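Local coordinates for protein transmembrane oligosaccharyl transferase (Archaeoglobus fulgidus, PDB 3WAJ) that belongs to the STT3-type oligosaccharyl transferases, membrane proteins that join a helical transmembrane part to a large soluble C-terminal part, at residues 775-780 against 856-861. Sequence-based numbering, arbitrary orientation.
Sequences ERVKGA and SQVQNG
Val858, on the short helix 855-860, fits its two methyls against the linker that runs from strand 771-776 into strand 780-785. From CB the side chain forks. CG1, anti to the backbone N (chi1 161°), packs on both methyls of Val777, approaching CG1 of Val777 to 3.5 Å, and the two valines cross at about a right angle. CG2 turns the other way, toward the backbone N of Ala780 and the CB of Ala780, the latter 4.2 Å from CG2; Ile853 also touches both Val858 and Ala780. The backbone of the same valine makes the central polar link: Gly779 N donates to Val858 O over 3.0 Å. Just beyond, Gly861 leaves helical backbone angles with a positive phi, and its CA makes a C-H...O contact of 3.2 Å with Gly779 O. Lys778 lays its CB near Val858 O and its CD 3.6 Å from Gln859 O, while its amine leads away from the helix.

At the strand end, the bend at chi2 (-70°) turns CD of Gln859 aside, and the amide NE2 donates to Glu775 OE2, 3.3 Å away. The amide is met nearly in its own plane, whereas the carboxylate receives it on the syn side, 35° out of plane. This bond is an addition to firmer ties: NE2 also hydrogen-bonds to OE2 of Glu855, and the OE1 of Glu775 forms a salt bridge with Arg694 of neighbouring strand 693-698.

The arrangement is consistent with a junction, in which the short helix 855-860 packs on the linker between strand 771-776 of the mixed sheet and strand 780-785; helix and latter strand both belong to the beta-rich C-terminal region, where the sequence matches the long peripheral domain family of archaeal glycosylation protein B.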
loop_
_atom_site.group_PDB
_atom_site.type_symbol
_atom_site.label_atom_id
_atom_site.label_comp_id
_atom_site.label_asym_id
_atom_site.label_seq_id
_atom_site.Cartn_x
_atom_site.Cartn_y
_atom_site.Cartn_z
ATOM N N GLU A 775 0.160 9.287 24.806
ATOM C CA GLU A 775 0.525 8.149 25.637
ATOM C C GLU A 775 -0.687 7.665 26.411
ATOM O O GLU A 775 -1.392 8.461 27.048
ATOM C CB GLU A 775 1.633 8.507 26.639
ATOM C CG GLU A 775 2.110 7.302 27.447
ATOM C CD GLU A 775 3.121 7.663 28.519
ATOM O OE1 GLU A 775 3.214 8.862 28.880
ATOM O OE2 GLU A 775 3.818 6.739 29.007
ATOM N N ARG A 776 -0.931 6.359 26.358
ATOM C CA ARG A 776 -1.977 5.770 27.183
ATOM C C ARG A 776 -1.411 5.562 28.587
ATOM O O ARG A 776 -0.295 5.069 28.764
ATOM C CB ARG A 776 -2.486 4.456 26.589
ATOM C CG ARG A 776 -3.526 3.770 27.443
ATOM C CD ARG A 776 -4.272 2.668 26.694
ATOM N NE ARG A 776 -5.182 2.007 27.623
ATOM C CZ ARG A 776 -4.961 0.822 28.182
ATOM N NH1 ARG A 776 -3.884 0.127 27.852
ATOM N NH2 ARG A 776 -5.835 0.325 29.053
ATOM N N VAL A 777 -2.199 5.931 29.585
ATOM C CA VAL A 777 -1.690 6.157 30.923
ATOM C C VAL A 777 -2.772 5.764 31.927
ATOM O O VAL A 777 -3.962 5.932 31.642
ATOM C CB VAL A 777 -1.324 7.660 31.033
ATOM C CG1 VAL A 777 -2.021 8.331 32.193
ATOM C CG2 VAL A 777 0.170 7.864 31.061
ATOM N N LYS A 778 -2.378 5.235 33.085
ATOM C CA LYS A 778 -3.356 4.892 34.124
ATOM C C LYS A 778 -4.114 6.134 34.581
ATOM O O LYS A 778 -5.343 6.167 34.530
ATOM C CB LYS A 778 -2.683 4.227 35.326
ATOM C CG LYS A 778 -2.745 2.706 35.323
ATOM C CD LYS A 778 -1.729 2.098 36.288
ATOM C CE LYS A 778 -1.799 0.585 36.272
ATOM N NZ LYS A 778 -1.994 0.071 34.882
ATOM N N GLY A 779 -3.369 7.149 35.017
ATOM C CA GLY A 779 -3.940 8.418 35.442
ATOM C C GLY A 779 -4.018 8.525 36.957
ATOM O O GLY A 779 -4.391 7.558 37.629
ATOM N N ALA A 780 -3.670 9.696 37.496
ATOM C CA ALA A 780 -3.758 9.946 38.937
ATOM C C ALA A 780 -5.208 10.098 39.367
ATOM O O ALA A 780 -5.933 10.936 38.826
ATOM C CB ALA A 780 -2.975 11.190 39.320
ATOM N N SER A 856 4.853 9.817 38.824
ATOM C CA SER A 856 4.689 8.497 39.432
ATOM C C SER A 856 3.227 8.268 39.806
ATOM O O SER A 856 2.711 7.151 39.675
ATOM C CB SER A 856 5.598 8.329 40.650
ATOM O OG SER A 856 5.151 9.119 41.733
ATOM N N GLN A 857 2.561 9.329 40.257
ATOM C CA GLN A 857 1.138 9.259 40.581
ATOM C C GLN A 857 0.320 8.919 39.336
ATOM O O GLN A 857 -0.615 8.124 39.390
ATOM C CB GLN A 857 0.672 10.586 41.182
ATOM C CG GLN A 857 1.576 11.096 42.307
ATOM C CD GLN A 857 1.005 12.301 43.035
ATOM O OE1 GLN A 857 1.037 13.425 42.528
ATOM N NE2 GLN A 857 0.483 12.071 44.237
ATOM N N VAL A 858 0.697 9.523 38.213
ATOM C CA VAL A 858 0.070 9.247 36.924
ATOM C C VAL A 858 0.402 7.847 36.395
ATOM O O VAL A 858 -0.486 7.132 35.908
ATOM C CB VAL A 858 0.456 10.321 35.871
ATOM C CG1 VAL A 858 0.216 9.825 34.449
ATOM C CG2 VAL A 858 -0.313 11.599 36.110
ATOM N N GLN A 859 1.671 7.452 36.491
ATOM C CA GLN A 859 2.102 6.153 35.964
ATOM C C GLN A 859 1.564 4.946 36.749
ATOM O O GLN A 859 1.346 3.878 36.178
ATOM C CB GLN A 859 3.629 6.077 35.858
ATOM C CG GLN A 859 4.235 6.861 34.685
ATOM C CD GLN A 859 3.939 6.243 33.316
ATOM O OE1 GLN A 859 3.368 5.147 33.212
ATOM N NE2 GLN A 859 4.332 6.949 32.255
ATOM N N ASN A 860 1.341 5.123 38.047
ATOM C CA ASN A 860 0.901 4.024 38.904
ATOM C C ASN A 860 -0.574 4.103 39.300
ATOM O O ASN A 860 -1.113 3.183 39.914
ATOM C CB ASN A 860 1.781 3.942 40.159
ATOM C CG ASN A 860 3.250 3.828 39.831
ATOM O OD1 ASN A 860 3.636 3.174 38.858
ATOM N ND2 ASN A 860 4.086 4.473 40.638
ATOM N N GLY A 861 -1.221 5.208 38.954
ATOM C CA GLY A 861 -2.635 5.352 39.216
ATOM C C GLY A 861 -2.916 5.590 40.679
ATOM O O GLY A 861 -3.978 5.212 41.178
#